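CglIIR protein (PDB 6F1S) forms the C-terminal domain of the H subunit of the CglI restriction endonuclease, a subunit that carries a DEAD-Z1 helicase-like NTPase motor. Local coordinates at residues A25-K30 with D150-P155; S50-R55 with A92-R97; P125-Y130 with P155-P160. All blocks are in the same frame, centred on the assembly; numbering follows the deposited sequence.

Interaction 1 (A25-K30 with D150-P155)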
# COMPACT_ATOMS: atom_id res chain seq x y z
N ALA A 25 3.65 7.80 -4.70
CA ALA A 25 2.95 8.85 -5.42
C ALA A 25 2.50 8.38 -6.79
O ALA A 25 1.41 8.73 -7.26
CB ALA A 25 3.82 10.08 -5.56
N ASP A 26 3.34 7.57 -7.43
CA ASP A 26 3.08 7.13 -8.80
C ASP A 26 3.39 5.64 -8.99
O ASP A 26 4.30 5.28 -9.73
CB ASP A 26 3.90 7.98 -9.78
CG ASP A 26 3.50 7.75 -11.23
OD1 ASP A 26 2.36 7.31 -11.47
OD2 ASP A 26 4.33 8.02 -12.13
N PRO A 27 2.61 4.76 -8.34
CA PRO A 27 2.90 3.33 -8.47
C PRO A 27 2.51 2.76 -9.83
O PRO A 27 1.65 3.31 -10.51
CB PRO A 27 2.03 2.71 -7.36
CG PRO A 27 0.90 3.66 -7.21
CD PRO A 27 1.46 5.02 -7.46
N ARG A 28 3.17 1.67 -10.21
CA ARG A 28 2.81 0.91 -11.40
C ARG A 28 2.61 -0.56 -11.04
O ARG A 28 3.41 -1.12 -10.29
CB ARG A 28 3.88 1.04 -12.48
N ILE A 29 1.54 -1.18 -11.54
CA ILE A 29 1.30 -2.60 -11.32
C ILE A 29 1.71 -3.43 -12.53
O ILE A 29 1.28 -3.16 -13.64
CB ILE A 29 -0.19 -2.92 -11.05
CG1 ILE A 29 -0.82 -1.90 -10.10
CG2 ILE A 29 -0.33 -4.34 -10.50
CD1 ILE A 29 -0.27 -1.94 -8.75
N LYS A 30 2.52 -4.45 -12.29
CA LYS A 30 2.94 -5.37 -13.35
C LYS A 30 1.73 -5.98 -14.04
O LYS A 30 1.57 -5.88 -15.25
CB LYS A 30 3.84 -6.47 -12.78
CG LYS A 30 5.12 -5.97 -12.13
N ASP A 150 -6.27 2.12 -14.28
CA ASP A 150 -7.61 2.16 -13.72
C ASP A 150 -8.19 0.76 -13.80
O ASP A 150 -8.43 0.24 -14.89
CB ASP A 150 -8.49 3.17 -14.48
CG ASP A 150 -9.88 3.30 -13.88
OD1 ASP A 150 -10.02 3.18 -12.65
OD2 ASP A 150 -10.84 3.53 -14.64
N PRO A 151 -8.40 0.11 -12.64
CA PRO A 151 -8.16 0.63 -11.30
C PRO A 151 -6.69 0.59 -10.90
O PRO A 151 -5.89 -0.08 -11.55
CB PRO A 151 -8.97 -0.30 -10.41
CG PRO A 151 -8.86 -1.62 -11.12
CD PRO A 151 -8.86 -1.30 -12.60
N ILE A 152 -6.35 1.31 -9.84
CA ILE A 152 -5.00 1.28 -9.28
C ILE A 152 -5.10 0.89 -7.81
O ILE A 152 -6.12 1.11 -7.16
CB ILE A 152 -4.29 2.65 -9.43
CG1 ILE A 152 -2.78 2.53 -9.15
CG2 ILE A 152 -4.92 3.71 -8.53
CD1 ILE A 152 -2.02 1.73 -10.17
N TRP A 153 -4.03 0.29 -7.28
CA TRP A 153 -3.86 0.13 -5.85
C TRP A 153 -2.67 0.98 -5.43
O TRP A 153 -1.61 0.91 -6.06
CB TRP A 153 -3.63 -1.32 -5.46
CG TRP A 153 -4.85 -2.19 -5.44
CD1 TRP A 153 -5.31 -2.96 -6.47
CD2 TRP A 153 -5.75 -2.40 -4.35
NE1 TRP A 153 -6.44 -3.63 -6.08
CE2 TRP A 153 -6.74 -3.30 -4.79
CE3 TRP A 153 -5.82 -1.90 -3.04
CZ2 TRP A 153 -7.78 -3.73 -3.97
CZ3 TRP A 153 -6.86 -2.32 -2.23
CH2 TRP A 153 -7.83 -3.23 -2.69
N VAL A 154 -2.84 1.80 -4.40
CA VAL A 154 -1.75 2.64 -3.92
C VAL A 154 -1.28 2.18 -2.54
O VAL A 154 -2.07 2.08 -1.60
CB VAL A 154 -2.16 4.12 -3.86
CG1 VAL A 154 -0.96 4.99 -3.57
CG2 VAL A 154 -2.83 4.54 -5.16
N PRO A 155 0.02 1.86 -2.42
CA PRO A 155 0.56 1.36 -1.15
C PRO A 155 1.06 2.46 -0.21
O PRO A 155 1.67 3.43 -0.64
CB PRO A 155 1.72 0.48 -1.61
CG PRO A 155 2.22 1.18 -2.84
CD PRO A 155 1.00 1.76 -3.51
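Pro27 lays the CB and CG corner of its ring over the backbone of strand 152-158 where Trp153 passes into Val154 and Pro155. CG sits 3.9 Å from the carbonyl O of Trp153 and 4.3 Å from Val154 CG1, while CB meets Pro155 CD at 4.1 Å; the two proline rings cross obliquely. Two residues further on, Ile29 brings CG1 to within 3.8 Å of Ile152 CD1. With Ile152 CG1 anti to the backbone N (chi1 -167°) and CD1 turned by a chi2 of 68°, CD1 comes nearer to the 25-30 segment and also lies 4.0 Å from the carbonyl O of Pro27. This is packing of side chains against a strand of the central mixed sheet: 25-30 does not pair with 152-158, and its short strand 28-29 instead forms a separate two-stranded antiparallel ribbon with 64-65, from which Phe64 touches Ile29, Trp153 and Pro155. The carbonyl of Pro27 is taken by a hydrogen bond from Ser148 OG. Trp153 contributes its backbone O here, whereas its indole leads away to helix 32-46, where NE1 is hydrogen-bonded to OD1 of Asp36.

Interaction 2 (S50-R55 with A92-R97)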
# COMPACT_ATOMS: atom_id res chain seq x y z
N SER A 50 -6.48 -6.82 8.84
CA SER A 50 -6.03 -8.14 9.27
C SER A 50 -4.55 -8.14 9.59
O SER A 50 -3.85 -7.16 9.35
CB SER A 50 -6.32 -9.18 8.19
OG SER A 50 -5.49 -8.98 7.05
N THR A 51 -4.07 -9.25 10.14
CA THR A 51 -2.63 -9.46 10.20
C THR A 51 -2.28 -10.49 9.14
O THR A 51 -3.11 -11.30 8.75
CB THR A 51 -2.16 -9.92 11.58
OG1 THR A 51 -2.76 -11.18 11.91
CG2 THR A 51 -2.52 -8.88 12.64
N ILE A 52 -1.04 -10.43 8.67
CA ILE A 52 -0.61 -11.28 7.56
C ILE A 52 0.89 -11.54 7.67
O ILE A 52 1.65 -10.68 8.11
CB ILE A 52 -0.97 -10.63 6.21
CG1 ILE A 52 -0.66 -11.57 5.04
CG2 ILE A 52 -0.26 -9.29 6.06
CD1 ILE A 52 -1.03 -11.00 3.69
N GLY A 53 1.31 -12.75 7.30
CA GLY A 53 2.70 -13.15 7.40
C GLY A 53 3.62 -12.38 6.47
O GLY A 53 3.22 -11.97 5.38
N MSE A 54 4.87 -12.20 6.90
CA MSE A 54 5.86 -11.40 6.18
C MSE A 54 6.05 -11.79 4.73
O MSE A 54 6.07 -10.93 3.85
CB MSE A 54 7.22 -11.49 6.89
CG MSE A 54 7.22 -10.87 8.27
SE MSE A 54 6.64 -9.01 8.22
CE MSE A 54 6.92 -8.57 10.10
N ARG A 55 6.20 -13.08 4.48
CA ARG A 55 6.40 -13.57 3.12
C ARG A 55 5.23 -13.22 2.20
O ARG A 55 5.41 -12.99 1.00
CB ARG A 55 6.63 -15.08 3.14
CG ARG A 55 6.83 -15.67 1.77
CD ARG A 55 6.96 -17.18 1.82
NE ARG A 55 7.02 -17.75 0.48
CZ ARG A 55 7.13 -19.05 0.23
NH1 ARG A 55 7.19 -19.92 1.23
NH2 ARG A 55 7.17 -19.48 -1.02
N ALA A 92 2.79 -8.65 10.02
CA ALA A 92 2.46 -7.33 9.51
C ALA A 92 0.96 -7.12 9.58
O ALA A 92 0.18 -8.07 9.54
CB ALA A 92 2.97 -7.16 8.08
N ARG A 93 0.56 -5.86 9.70
CA ARG A 93 -0.84 -5.48 9.64
C ARG A 93 -1.14 -4.94 8.24
O ARG A 93 -0.38 -4.14 7.70
CB ARG A 93 -1.17 -4.45 10.71
CG ARG A 93 -2.64 -4.08 10.81
CD ARG A 93 -2.86 -3.11 11.96
NE ARG A 93 -4.25 -2.69 12.09
CZ ARG A 93 -4.67 -1.71 12.89
NH1 ARG A 93 -3.80 -1.06 13.65
NH2 ARG A 93 -5.96 -1.39 12.94
N MSE A 94 -2.24 -5.39 7.66
CA MSE A 94 -2.61 -4.94 6.32
C MSE A 94 -4.05 -4.42 6.29
O MSE A 94 -4.99 -5.09 6.73
CB MSE A 94 -2.44 -6.06 5.29
CG MSE A 94 -2.70 -5.59 3.87
SE MSE A 94 -2.09 -6.82 2.46
CE MSE A 94 -3.54 -8.12 2.53
N VAL A 95 -4.19 -3.21 5.75
CA VAL A 95 -5.49 -2.57 5.63
C VAL A 95 -5.80 -2.33 4.15
O VAL A 95 -5.01 -1.72 3.43
CB VAL A 95 -5.52 -1.23 6.41
CG1 VAL A 95 -6.85 -0.51 6.20
CG2 VAL A 95 -5.26 -1.48 7.89
N LEU A 96 -6.94 -2.86 3.71
CA LEU A 96 -7.39 -2.72 2.33
C LEU A 96 -8.64 -1.85 2.29
O LEU A 96 -9.65 -2.20 2.90
CB LEU A 96 -7.70 -4.09 1.71
CG LEU A 96 -6.65 -5.19 1.77
CD1 LEU A 96 -7.18 -6.48 1.13
CD2 LEU A 96 -5.36 -4.76 1.10
N ARG A 97 -8.56 -0.73 1.58
CA ARG A 97 -9.72 0.14 1.39
C ARG A 97 -10.09 0.20 -0.08
O ARG A 97 -9.22 0.36 -0.95
CB ARG A 97 -9.43 1.56 1.89
CG ARG A 97 -8.90 1.64 3.30
CD ARG A 97 -9.96 1.33 4.33
NE ARG A 97 -9.45 1.63 5.66
CZ ARG A 97 -9.87 1.03 6.77
NH1 ARG A 97 -10.80 0.09 6.71
NH2 ARG A 97 -9.34 1.36 7.94
O HOH W 1 -6.59 -7.10 5.39
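Ala92 CB touches two atoms of the 50-55 segment, the carbonyl O of Ile52 at 3.8 Å and the selenium of Met54, a selenomethionine, at 4.1 Å. Its backbone is paired as well: Ile52 N donates to Ala92 O at 2.8 Å and Ala92 N returns a bond to Ile52 O, making an antiparallel hydrogen-bonded pair. Ile52 sends CG2 along the same face of the sheet to Met94 CB, 4.0 Å away. With Ile52 CG1 and Met94 CG both anti to their backbone N (chi1 -174° and -175°), the two chains run out on this face and their ends, Ile52 CD1 and Met94 CE, meet at 4.0 Å, near Tyr42 of helix 32-46 and Ile57 and Ile60 of helix 54-61. At the far end Ser50 pairs with Met94, the bond from Met94 N to Ser50 O being nearly straight at 170°. Ser50 OG shares a water with Met94 O, 2.7 Å from the hydroxyl, and is also hydrogen-bonded to Tyr42 OH. Between these pairs, Thr51 and Arg93 turn to the other face, where the Arg93 guanidinium makes salt bridges with Asp49 and Glu121. The edge strand is thus joined by main-chain bonds, with a largely apolar face of Ala92, Ile52 and Met94 toward the helices, to which Ser50 adds one bound hydroxyl, and a charged face at Arg93.

Interaction 3 (P125-Y130 with P155-P160)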
# COMPACT_ATOMS: atom_id res chain seq x y z
N PRO A 125 4.53 -3.77 11.61
CA PRO A 125 4.78 -3.15 10.31
C PRO A 125 3.45 -3.03 9.58
O PRO A 125 2.69 -4.00 9.57
CB PRO A 125 5.72 -4.13 9.62
CG PRO A 125 6.38 -4.87 10.73
CD PRO A 125 5.36 -4.97 11.83
N LEU A 126 3.16 -1.86 9.02
CA LEU A 126 1.83 -1.59 8.51
C LEU A 126 1.82 -1.34 7.00
O LEU A 126 2.59 -0.53 6.49
CB LEU A 126 1.23 -0.38 9.24
CG LEU A 126 -0.17 0.06 8.82
CD1 LEU A 126 -1.18 -1.05 9.09
CD2 LEU A 126 -0.58 1.34 9.53
N LEU A 127 0.95 -2.06 6.29
CA LEU A 127 0.71 -1.80 4.87
C LEU A 127 -0.75 -1.42 4.66
O LEU A 127 -1.67 -2.19 4.97
CB LEU A 127 1.06 -3.03 4.02
CG LEU A 127 0.71 -2.97 2.52
CD1 LEU A 127 1.57 -1.94 1.78
CD2 LEU A 127 0.82 -4.34 1.84
N ILE A 128 -0.97 -0.22 4.15
CA ILE A 128 -2.31 0.23 3.80
C ILE A 128 -2.43 0.31 2.28
O ILE A 128 -1.63 0.99 1.63
CB ILE A 128 -2.63 1.61 4.43
CG1 ILE A 128 -2.47 1.55 5.95
CG2 ILE A 128 -4.03 2.06 4.05
CD1 ILE A 128 -2.80 2.87 6.67
N LEU A 129 -3.41 -0.38 1.72
CA LEU A 129 -3.62 -0.35 0.27
C LEU A 129 -4.94 0.33 -0.07
O LEU A 129 -6.00 -0.04 0.43
CB LEU A 129 -3.58 -1.77 -0.31
CG LEU A 129 -2.18 -2.41 -0.36
CD1 LEU A 129 -2.25 -3.92 -0.59
CD2 LEU A 129 -1.34 -1.76 -1.43
N TYR A 130 -4.87 1.35 -0.92
CA TYR A 130 -6.04 2.09 -1.37
C TYR A 130 -6.38 1.74 -2.81
O TYR A 130 -5.53 1.90 -3.70
CB TYR A 130 -5.83 3.60 -1.25
CG TYR A 130 -6.26 4.22 0.07
CD1 TYR A 130 -6.22 3.49 1.25
CD2 TYR A 130 -6.72 5.53 0.12
CE1 TYR A 130 -6.60 4.06 2.45
CE2 TYR A 130 -7.11 6.10 1.32
CZ TYR A 130 -7.05 5.36 2.48
OH TYR A 130 -7.44 5.90 3.69
N PRO A 155 0.02 1.86 -2.42
CA PRO A 155 0.56 1.36 -1.15
C PRO A 155 1.06 2.46 -0.21
O PRO A 155 1.67 3.43 -0.64
CB PRO A 155 1.72 0.48 -1.61
CG PRO A 155 2.22 1.18 -2.84
CD PRO A 155 1.00 1.76 -3.51
N ASN A 156 0.80 2.29 1.08
CA ASN A 156 1.33 3.17 2.11
C ASN A 156 1.95 2.29 3.18
O ASN A 156 1.28 1.45 3.76
CB ASN A 156 0.23 4.05 2.70
CG ASN A 156 0.70 4.86 3.90
OD1 ASN A 156 1.00 6.05 3.79
ND2 ASN A 156 0.75 4.22 5.07
N ILE A 157 3.24 2.48 3.43
CA ILE A 157 3.95 1.65 4.39
C ILE A 157 4.40 2.45 5.60
O ILE A 157 4.60 3.66 5.52
CB ILE A 157 5.19 0.98 3.74
CG1 ILE A 157 6.15 2.05 3.23
CG2 ILE A 157 4.77 0.05 2.61
CD1 ILE A 157 7.39 1.51 2.58
N LYS A 158 4.54 1.76 6.72
CA LYS A 158 4.98 2.38 7.96
C LYS A 158 5.66 1.33 8.83
O LYS A 158 5.05 0.31 9.17
CB LYS A 158 3.80 3.02 8.69
CG LYS A 158 4.15 3.68 10.01
CD LYS A 158 2.92 4.38 10.59
CE LYS A 158 3.23 5.07 11.90
NZ LYS A 158 3.41 4.10 13.00
N LEU A 159 6.92 1.55 9.16
CA LEU A 159 7.66 0.64 10.03
C LEU A 159 7.41 1.00 11.50
O LEU A 159 7.17 2.17 11.82
CB LEU A 159 9.16 0.66 9.70
CG LEU A 159 9.58 -0.01 8.38
CD1 LEU A 159 11.03 0.29 8.05
CD2 LEU A 159 9.38 -1.51 8.43
N PRO A 160 7.45 -0.00 12.39
CA PRO A 160 7.17 0.25 13.81
C PRO A 160 8.25 1.11 14.48
O PRO A 160 9.41 1.07 14.07
CB PRO A 160 7.12 -1.16 14.42
CG PRO A 160 7.93 -2.00 13.49
CD PRO A 160 7.73 -1.42 12.12
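Leu126 and Ile128 each exchange a pair of main-chain hydrogen bonds with strand 155-158, Leu126 with Lys158 and Ile128 with Asn156. The straightest of the four runs from Ile128 N to Asn156 O, 2.8 Å long with an angle of 177° at the hydrogen. Between the bonded pairs, Ile157 CA approaches Leu126 O at 3.3 Å as a CA-H...O contact. On the face with Leu127 and Leu129, Leu127 CG stands anti to the backbone N (chi1 174°), and from it, with chi2 at 68°, CD1 reaches Ile157 CG2 at 3.9 Å; Leu129 CD2 comes down on CB of Pro155 at 3.8 Å. On the other face Ile128 and Asn156 lie side by side and point the same way, with Ile128 CD1 4.1 Å from Asn156 ND2. Where the strands give way to loops, Pro160 CD packs against Pro125 CG at 4.0 Å.

Further out, the amide ND2 of Asn156 donates to OD1 of Asn21 on the flanking strand 21-23, which gives this buried group a polar partner. Lys158 carries its amine away from the strand pair to the carbonyl O of Glu121. Helix 73-86 covers the Leu127 face, with Phe76 on Ile157, and Leu110 of a loop covers Ile128 and Asn156. The two strands run close to antiparallel, as neighbours in the interior of a five-stranded mixed sheet with helices packed against it, an alpha/beta architecture.

All three contacts reach the central sheet, in which strand 126-132 lies between 152-158 and 92-100. Interactions 1 and 3 share Pro155 and strand 152-158, with centres about 14 Å apart; Val154 N probably donates to Tyr130 O at 2.8 Å. Interactions 2 and 3 are closer, their centres about 9 Å apart, with probable bonds from Leu129 N to Val95 O (2.7 Å) and from Arg93 N to Pro125 O. Interactions 1 and 2 flank the middle of the domain, about 18 Å between centres, yet Trp153 CZ3 still packs on Arg97 O. Along the chain, interaction 2 is nested within the loop closed by interaction 1 and precedes interaction 3, whereas interactions 1 and 3 cross.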